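Local coordinates for protein afamin (Homo sapiens, PDB 6FAK) that carries hydrophobic molecules in body fluids, binding vitamin E and keeping lipidated Wnt proteins soluble and active, at residues K403-L414 against L426-F437. Residues are numbered along the deposited sequence; the frame is centred on the assembly and turned at random. Where two conformers were deposited one is given.
Sequences KDGLKYHYLIRL and LVSLGEKMVTAF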
ATOM      1  N   LYS A 403     -10.183 -19.257   4.001  1.00 32.97           N
ATOM      2  CA  LYS A 403      -9.587 -18.180   3.227  1.00 35.25           C
ATOM      3  C   LYS A 403     -10.053 -18.130   1.743  1.00 35.66           C
ATOM      4  O   LYS A 403     -10.505 -17.079   1.228  1.00 33.11           O
ATOM      5  CB  LYS A 403      -8.080 -18.301   3.300  1.00 37.87           C
ATOM      6  CG  LYS A 403      -7.342 -17.300   2.457  1.00 40.83           C
ATOM      7  CD  LYS A 403      -5.893 -17.692   2.220  1.00 45.85           C
ATOM      8  CE  LYS A 403      -5.152 -16.528   1.566  1.00 49.59           C
ATOM      9  NZ  LYS A 403      -4.480 -16.928   0.308  1.00 55.23           N
ATOM     10  N   ASP A 404      -9.929 -19.279   1.090  1.00 35.58           N
ATOM     11  CA  ASP A 404     -10.284 -19.444  -0.304  1.00 37.00           C
ATOM     12  C   ASP A 404     -11.773 -19.185  -0.553  1.00 34.55           C
ATOM     13  O   ASP A 404     -12.134 -18.427  -1.470  1.00 31.72           O
ATOM     14  CB  ASP A 404      -9.928 -20.856  -0.776  1.00 41.27           C
ATOM     15  CG  ASP A 404      -8.439 -21.123  -0.837  1.00 44.20           C
ATOM     16  OD1 ASP A 404      -7.622 -20.220  -0.760  1.00 46.43           O
ATOM     17  OD2 ASP A 404      -8.086 -22.285  -1.053  1.00 60.56           O
ATOM     18  N   GLY A 405     -12.620 -19.775   0.283  1.00 34.26           N
ATOM     19  CA  GLY A 405     -14.086 -19.611   0.184  1.00 34.19           C
ATOM     20  C   GLY A 405     -14.553 -18.171   0.332  1.00 34.08           C
ATOM     21  O   GLY A 405     -15.404 -17.695  -0.425  1.00 34.10           O
ATOM     22  N   LEU A 406     -13.971 -17.458   1.290  1.00 32.36           N
ATOM     23  CA  LEU A 406     -14.264 -16.056   1.455  1.00 32.49           C
ATOM     24  C   LEU A 406     -13.731 -15.255   0.276  1.00 31.29           C
ATOM     25  O   LEU A 406     -14.383 -14.329  -0.140  1.00 31.56           O
ATOM     26  CB  LEU A 406     -13.650 -15.470   2.753  1.00 33.62           C
ATOM     27  CG  LEU A 406     -14.090 -14.028   3.097  1.00 38.28           C
ATOM     28  CD1 LEU A 406     -15.600 -13.805   3.093  1.00 38.29           C
ATOM     29  CD2 LEU A 406     -13.514 -13.590   4.433  1.00 39.23           C
ATOM     30  N   LYS A 407     -12.529 -15.590  -0.200  1.00 31.63           N
ATOM     31  CA  LYS A 407     -11.915 -14.912  -1.343  1.00 32.16           C
ATOM     32  C   LYS A 407     -12.845 -14.951  -2.572  1.00 30.66           C
ATOM     33  O   LYS A 407     -13.044 -13.916  -3.213  1.00 29.08           O
ATOM     34  CB  LYS A 407     -10.544 -15.487  -1.667  1.00 34.30           C
ATOM     35  CG  LYS A 407      -9.807 -14.769  -2.786  1.00 35.75           C
ATOM     36  CD  LYS A 407      -8.348 -15.150  -2.961  1.00 40.26           C
ATOM     37  CE  LYS A 407      -8.037 -16.650  -2.972  1.00 43.27           C
ATOM     38  NZ  LYS A 407      -8.994 -17.526  -3.694  1.00 49.87           N
ATOM     39  N   TYR A 408     -13.462 -16.108  -2.833  1.00 30.06           N
ATOM     40  CA  TYR A 408     -14.336 -16.276  -3.993  1.00 29.73           C
ATOM     41  C   TYR A 408     -15.547 -15.365  -3.917  1.00 29.59           C
ATOM     42  O   TYR A 408     -15.971 -14.779  -4.939  1.00 28.44           O
ATOM     43  CB  TYR A 408     -14.727 -17.769  -4.134  1.00 30.85           C
ATOM     44  CG  TYR A 408     -13.547 -18.706  -4.275  1.00 30.74           C
ATOM     45  CD1 TYR A 408     -12.405 -18.331  -5.000  1.00 31.36           C
ATOM     46  CD2 TYR A 408     -13.563 -19.969  -3.690  1.00 31.52           C
ATOM     47  CE1 TYR A 408     -11.343 -19.195  -5.150  1.00 32.06           C
ATOM     48  CE2 TYR A 408     -12.502 -20.842  -3.813  1.00 31.49           C
ATOM     49  CZ  TYR A 408     -11.407 -20.457  -4.541  1.00 32.36           C
ATOM     50  OH  TYR A 408     -10.328 -21.274  -4.649  1.00 33.59           O
ATOM     51  N   HIS A 409     -16.076 -15.155  -2.706  1.00 30.34           N
ATOM     52  CA  HIS A 409     -17.175 -14.221  -2.495  1.00 31.80           C
ATOM     53  C   HIS A 409     -16.755 -12.761  -2.819  1.00 29.82           C
ATOM     54  O   HIS A 409     -17.526 -12.017  -3.495  1.00 29.36           O
ATOM     55  CB  HIS A 409     -17.761 -14.323  -1.072  1.00 35.65           C
ATOM     56  CG  HIS A 409     -18.550 -15.580  -0.823  1.00 41.76           C
ATOM     57  ND1 HIS A 409     -19.728 -15.590  -0.107  1.00 49.68           N
ATOM     58  CD2 HIS A 409     -18.348 -16.860  -1.220  1.00 46.32           C
ATOM     59  CE1 HIS A 409     -20.211 -16.820  -0.065  1.00 50.25           C
ATOM     60  NE2 HIS A 409     -19.390 -17.613  -0.731  1.00 47.00           N
ATOM     61  N   TYR A 410     -15.558 -12.388  -2.413  1.00 28.90           N
ATOM     62  CA  TYR A 410     -14.987 -11.064  -2.702  1.00 30.81           C
ATOM     63  C   TYR A 410     -14.687 -10.818  -4.189  1.00 29.31           C
ATOM     64  O   TYR A 410     -14.917  -9.710  -4.708  1.00 29.49           O
ATOM     65  CB  TYR A 410     -13.749 -10.763  -1.842  1.00 35.10           C
ATOM     66  CG  TYR A 410     -14.129 -10.388  -0.409  1.00 40.87           C
ATOM     67  CD1 TYR A 410     -15.103  -9.420  -0.161  1.00 47.78           C
ATOM     68  CD2 TYR A 410     -13.509 -10.961   0.688  1.00 43.69           C
ATOM     69  CE1 TYR A 410     -15.465  -9.062   1.129  1.00 51.27           C
ATOM     70  CE2 TYR A 410     -13.887 -10.615   1.993  1.00 45.79           C
ATOM     71  CZ  TYR A 410     -14.877  -9.676   2.189  1.00 48.10           C
ATOM     72  OH  TYR A 410     -15.263  -9.269   3.436  1.00 58.89           O
ATOM     73  N   LEU A 411     -14.172 -11.844  -4.835  1.00 27.89           N
ATOM     74  CA  LEU A 411     -13.903 -11.799  -6.261  1.00 27.04           C
ATOM     75  C   LEU A 411     -15.181 -11.601  -7.046  1.00 26.07           C
ATOM     76  O   LEU A 411     -15.217 -10.807  -7.977  1.00 25.78           O
ATOM     77  CB  LEU A 411     -13.133 -13.070  -6.699  1.00 27.03           C
ATOM     78  CG  LEU A 411     -11.704 -13.141  -6.189  1.00 27.65           C
ATOM     79  CD1 LEU A 411     -11.149 -14.487  -6.625  1.00 28.28           C
ATOM     80  CD2 LEU A 411     -10.804 -12.042  -6.736  1.00 27.08           C
ATOM     81  N   ILE A 412     -16.239 -12.315  -6.697  1.00 25.61           N
ATOM     82  CA  ILE A 412     -17.547 -12.107  -7.345  1.00 25.91           C
ATOM     83  C   ILE A 412     -18.047 -10.639  -7.155  1.00 26.44           C
ATOM     84  O   ILE A 412     -18.384  -9.933  -8.131  1.00 26.53           O
ATOM     85  CB  ILE A 412     -18.623 -13.131  -6.822  1.00 25.75           C
ATOM     86  CG1 ILE A 412     -18.278 -14.550  -7.299  1.00 25.68           C
ATOM     87  CG2 ILE A 412     -20.012 -12.736  -7.340  1.00 26.11           C
ATOM     88  CD1 ILE A 412     -19.089 -15.681  -6.670  1.00 26.14           C
ATOM     89  N   ARG A 413     -18.042 -10.181  -5.917  1.00 27.26           N
ATOM     90  CA  ARG A 413     -18.544  -8.840  -5.563  1.00 28.65           C
ATOM     91  C   ARG A 413     -17.728  -7.748  -6.224  1.00 26.21           C
ATOM     92  O   ARG A 413     -18.310  -6.852  -6.818  1.00 25.41           O
ATOM     93  CB  ARG A 413     -18.566  -8.626  -4.043  1.00 33.18           C
ATOM     94  CG  ARG A 413     -19.861  -9.150  -3.411  1.00 39.87           C
ATOM     95  CD  ARG A 413     -21.048  -8.159  -3.571  1.00 43.77           C
ATOM     96  NE  ARG A 413     -21.907  -8.492  -4.721  1.00 50.33           N
ATOM     97  CZ  ARG A 413     -22.628  -7.629  -5.443  1.00 47.11           C
ATOM     98  NH1 ARG A 413     -22.639  -6.326  -5.143  1.00 48.40           N
ATOM     99  NH2 ARG A 413     -23.345  -8.063  -6.457  1.00 50.74           N
ATOM    100  N   LEU A 414     -16.407  -7.837  -6.124  1.00 25.29           N
ATOM    101  CA  LEU A 414     -15.538  -6.850  -6.697  1.00 25.27           C
ATOM    102  C   LEU A 414     -15.707  -6.766  -8.225  1.00 24.37           C
ATOM    103  O   LEU A 414     -15.687  -5.678  -8.806  1.00 23.94           O
ATOM    104  CB  LEU A 414     -14.063  -7.109  -6.367  1.00 26.39           C
ATOM    105  CG  LEU A 414     -13.514  -6.779  -4.971  1.00 28.36           C
ATOM    106  CD1 LEU A 414     -12.188  -7.549  -4.739  1.00 29.36           C
ATOM    107  CD2 LEU A 414     -13.266  -5.282  -4.886  1.00 29.94           C
ATOM    108  N   LEU A 426      -8.178  -7.425 -10.403  1.00 23.22           N
ATOM    109  CA  LEU A 426      -9.286  -7.859  -9.581  1.00 23.03           C
ATOM    110  C   LEU A 426      -8.826  -9.013  -8.698  1.00 23.34           C
ATOM    111  O   LEU A 426      -9.177  -9.069  -7.555  1.00 23.17           O
ATOM    112  CB  LEU A 426     -10.534  -8.256 -10.439  1.00 22.69           C
ATOM    113  CG  LEU A 426     -11.284  -7.044 -11.015  1.00 22.60           C
ATOM    114  CD1 LEU A 426     -12.119  -7.356 -12.268  1.00 22.51           C
ATOM    115  CD2 LEU A 426     -12.121  -6.380  -9.917  1.00 22.59           C
ATOM    116  N   VAL A 427      -8.057  -9.916  -9.276  1.00 23.97           N
ATOM    117  CA  VAL A 427      -7.455 -11.008  -8.549  1.00 24.73           C
ATOM    118  C   VAL A 427      -6.548 -10.512  -7.419  1.00 25.39           C
ATOM    119  O   VAL A 427      -6.704 -10.960  -6.298  1.00 25.82           O
ATOM    120  CB  VAL A 427      -6.715 -11.975  -9.513  1.00 25.31           C
ATOM    121  CG1 VAL A 427      -5.822 -12.965  -8.719  1.00 26.14           C
ATOM    122  CG2 VAL A 427      -7.734 -12.774 -10.308  1.00 25.02           C
ATOM    123  N   SER A 428      -5.640  -9.578  -7.699  1.00 26.47           N
ATOM    124  CA  SER A 428      -4.807  -8.921  -6.666  1.00 27.16           C
ATOM    125  C   SER A 428      -5.617  -8.287  -5.549  1.00 26.60           C
ATOM    126  O   SER A 428      -5.297  -8.462  -4.390  1.00 26.83           O
ATOM    127  CB  SER A 428      -3.854  -7.886  -7.257  1.00 28.50           C
ATOM    128  OG  SER A 428      -2.957  -8.665  -7.969  1.00 31.87           O
ATOM    129  N   LEU A 429      -6.647  -7.539  -5.901  1.00 26.15           N
ATOM    130  CA  LEU A 429      -7.507  -6.878  -4.917  1.00 25.86           C
ATOM    131  C   LEU A 429      -8.259  -7.856  -4.014  1.00 25.90           C
ATOM    132  O   LEU A 429      -8.417  -7.629  -2.807  1.00 25.39           O
ATOM    133  CB  LEU A 429      -8.506  -5.952  -5.645  1.00 26.02           C
ATOM    134  CG  LEU A 429      -7.898  -4.741  -6.308  1.00 26.54           C
ATOM    135  CD1 LEU A 429      -8.939  -3.986  -7.160  1.00 27.11           C
ATOM    136  CD2 LEU A 429      -7.340  -3.786  -5.286  1.00 26.78           C
ATOM    137  N   GLY A 430      -8.752  -8.946  -4.606  1.00 26.06           N
ATOM    138  CA  GLY A 430      -9.362  -9.999  -3.854  1.00 27.10           C
ATOM    139  C   GLY A 430      -8.412 -10.657  -2.853  1.00 28.08           C
ATOM    140  O   GLY A 430      -8.795 -10.882  -1.688  1.00 28.16           O
ATOM    141  N   GLU A 431      -7.191 -10.973  -3.285  0.52 28.88           N
ATOM    142  CA  GLU A 431      -6.192 -11.563  -2.378  0.52 30.58           C
ATOM    143  C   GLU A 431      -5.848 -10.594  -1.269  0.52 30.23           C
ATOM    144  O   GLU A 431      -5.853 -10.975  -0.102  0.52 30.95           O
ATOM    145  CB  GLU A 431      -4.898 -12.023  -3.092  0.52 32.02           C
ATOM    146  CG  GLU A 431      -4.807 -13.534  -3.312  0.52 34.26           C
ATOM    147  CD  GLU A 431      -4.653 -14.367  -2.025  0.52 35.05           C
ATOM    148  OE1 GLU A 431      -5.279 -15.433  -1.928  0.52 36.29           O
ATOM    149  OE2 GLU A 431      -3.903 -13.983  -1.112  0.52 36.93           O
ATOM    150  N   LYS A 432      -5.589  -9.343  -1.624  1.00 30.34           N
ATOM    151  CA  LYS A 432      -5.348  -8.321  -0.624  1.00 31.80           C
ATOM    152  C   LYS A 432      -6.523  -8.157   0.345  1.00 30.92           C
ATOM    153  O   LYS A 432      -6.318  -8.038   1.555  1.00 30.11           O
ATOM    154  CB  LYS A 432      -5.021  -6.985  -1.273  1.00 34.59           C
ATOM    155  CG  LYS A 432      -3.646  -7.002  -1.900  1.00 43.57           C
ATOM    156  CD  LYS A 432      -3.344  -5.787  -2.779  1.00 48.88           C
ATOM    157  CE  LYS A 432      -2.090  -6.041  -3.637  1.00 54.91           C
ATOM    158  NZ  LYS A 432      -1.890  -5.040  -4.734  1.00 57.74           N
ATOM    159  N   MET A 433      -7.756  -8.188  -0.143  1.00 29.90           N
ATOM    160  CA  MET A 433      -8.889  -8.083   0.781  1.00 30.32           C
ATOM    161  C   MET A 433      -8.909  -9.251   1.795  1.00 30.20           C
ATOM    162  O   MET A 433      -9.069  -9.021   2.984  1.00 29.37           O
ATOM    163  CB  MET A 433     -10.197  -7.985   0.035  1.00 33.34           C
ATOM    164  CG  MET A 433     -11.417  -7.803   0.905  1.00 37.99           C
ATOM    165  SD  MET A 433     -11.379  -6.252   1.842  1.00 47.12           S
ATOM    166  CE  MET A 433     -11.923  -5.109   0.592  1.00 50.03           C
ATOM    167  N   VAL A 434      -8.685 -10.482   1.329  1.00 29.65           N
ATOM    168  CA  VAL A 434      -8.833 -11.632   2.193  1.00 30.57           C
ATOM    169  C   VAL A 434      -7.738 -11.679   3.260  1.00 30.89           C
ATOM    170  O   VAL A 434      -7.976 -12.163   4.346  1.00 30.35           O
ATOM    171  CB  VAL A 434      -9.040 -12.935   1.390  1.00 31.16           C
ATOM    172  CG1 VAL A 434      -7.752 -13.511   0.868  1.00 31.78           C
ATOM    173  CG2 VAL A 434      -9.781 -13.928   2.240  1.00 33.46           C
ATOM    174  N   THR A 435      -6.580 -11.136   2.928  1.00 32.48           N
ATOM    175  CA  THR A 435      -5.422 -11.046   3.837  1.00 34.98           C
ATOM    176  C   THR A 435      -5.669 -10.242   5.099  1.00 33.59           C
ATOM    177  O   THR A 435      -5.122 -10.561   6.147  1.00 36.65           O
ATOM    178  CB  THR A 435      -4.211 -10.542   3.052  1.00 37.71           C
ATOM    179  OG1 THR A 435      -3.949 -11.526   2.058  1.00 40.34           O
ATOM    180  CG2 THR A 435      -2.983 -10.392   3.925  1.00 38.36           C
ATOM    181  N   ALA A 436      -6.519  -9.229   5.020  1.00 31.55           N
ATOM    182  CA  ALA A 436      -6.993  -8.552   6.201  1.00 31.48           C
ATOM    183  C   ALA A 436      -7.598  -9.544   7.198  1.00 32.35           C
ATOM    184  O   ALA A 436      -7.368  -9.426   8.416  1.00 33.09           O
ATOM    185  CB  ALA A 436      -8.022  -7.507   5.852  1.00 30.54           C
ATOM    186  N   PHE A 437      -8.369 -10.497   6.705  1.00 30.96           N
ATOM    187  CA  PHE A 437      -9.044 -11.474   7.590  1.00 33.57           C
ATOM    188  C   PHE A 437      -8.178 -12.594   8.091  1.00 33.52           C
ATOM    189  O   PHE A 437      -8.263 -12.947   9.283  1.00 34.71           O
ATOM    190  CB  PHE A 437     -10.315 -11.994   6.933  1.00 35.35           C
ATOM    191  CG  PHE A 437     -11.232 -10.892   6.608  1.00 36.12           C
ATOM    192  CD1 PHE A 437     -12.006 -10.347   7.583  1.00 37.30           C
ATOM    193  CD2 PHE A 437     -11.210 -10.305   5.364  1.00 37.34           C
ATOM    194  CE1 PHE A 437     -12.805  -9.262   7.316  1.00 37.54           C
ATOM    195  CE2 PHE A 437     -12.005  -9.214   5.096  1.00 38.14           C
ATOM    196  CZ  PHE A 437     -12.792  -8.684   6.084  1.00 36.66           C
TER
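Leu411 meets Gly430 and Lys407 meets Val434 where two helical segments within the third albumin repeat, on consecutive helices of the all-helical serum albumin fold, cross at 133° with their axes 8.9 Å apart at closest. Gly430 lets the backbones approach: CA of Leu411 lies 5.4 Å from CA of Gly430, and the CD2 methyl of Leu411 packs on the bare CA of Gly430, 3.8 Å away. Leu414 lays its CD1 beside the same glycine, 3.7 Å from Gly430 N, while CD2 of Leu426 packs on CB of Leu414. Toward the other end, Val434 wedges between Lys403 and Lys407; its CG2, anti to the backbone N, reaches Lys403 O. Tyr410 receives Met433 over one ring face, CG 3.8 Å from the ring centroid in a CH-pi contact, with SD above the same face in a longer Met-aromatic one. The Phe437 ring is nearly parallel to that of Tyr410 but slid aside, and CD2 of Leu406 touches it. Met433 and Phe437 also pack against helix 446-462. Lys407 carries its NZ to a salt bridge with Asp527 of helix 521-536, its CE passing near Glu431. In the conformer given here, one of two deposited for Glu431, the carboxylate takes Lys403 in a salt bridge, NZ 2.8 Å from OE1 on its syn lone pair and bonding weakly to OE2.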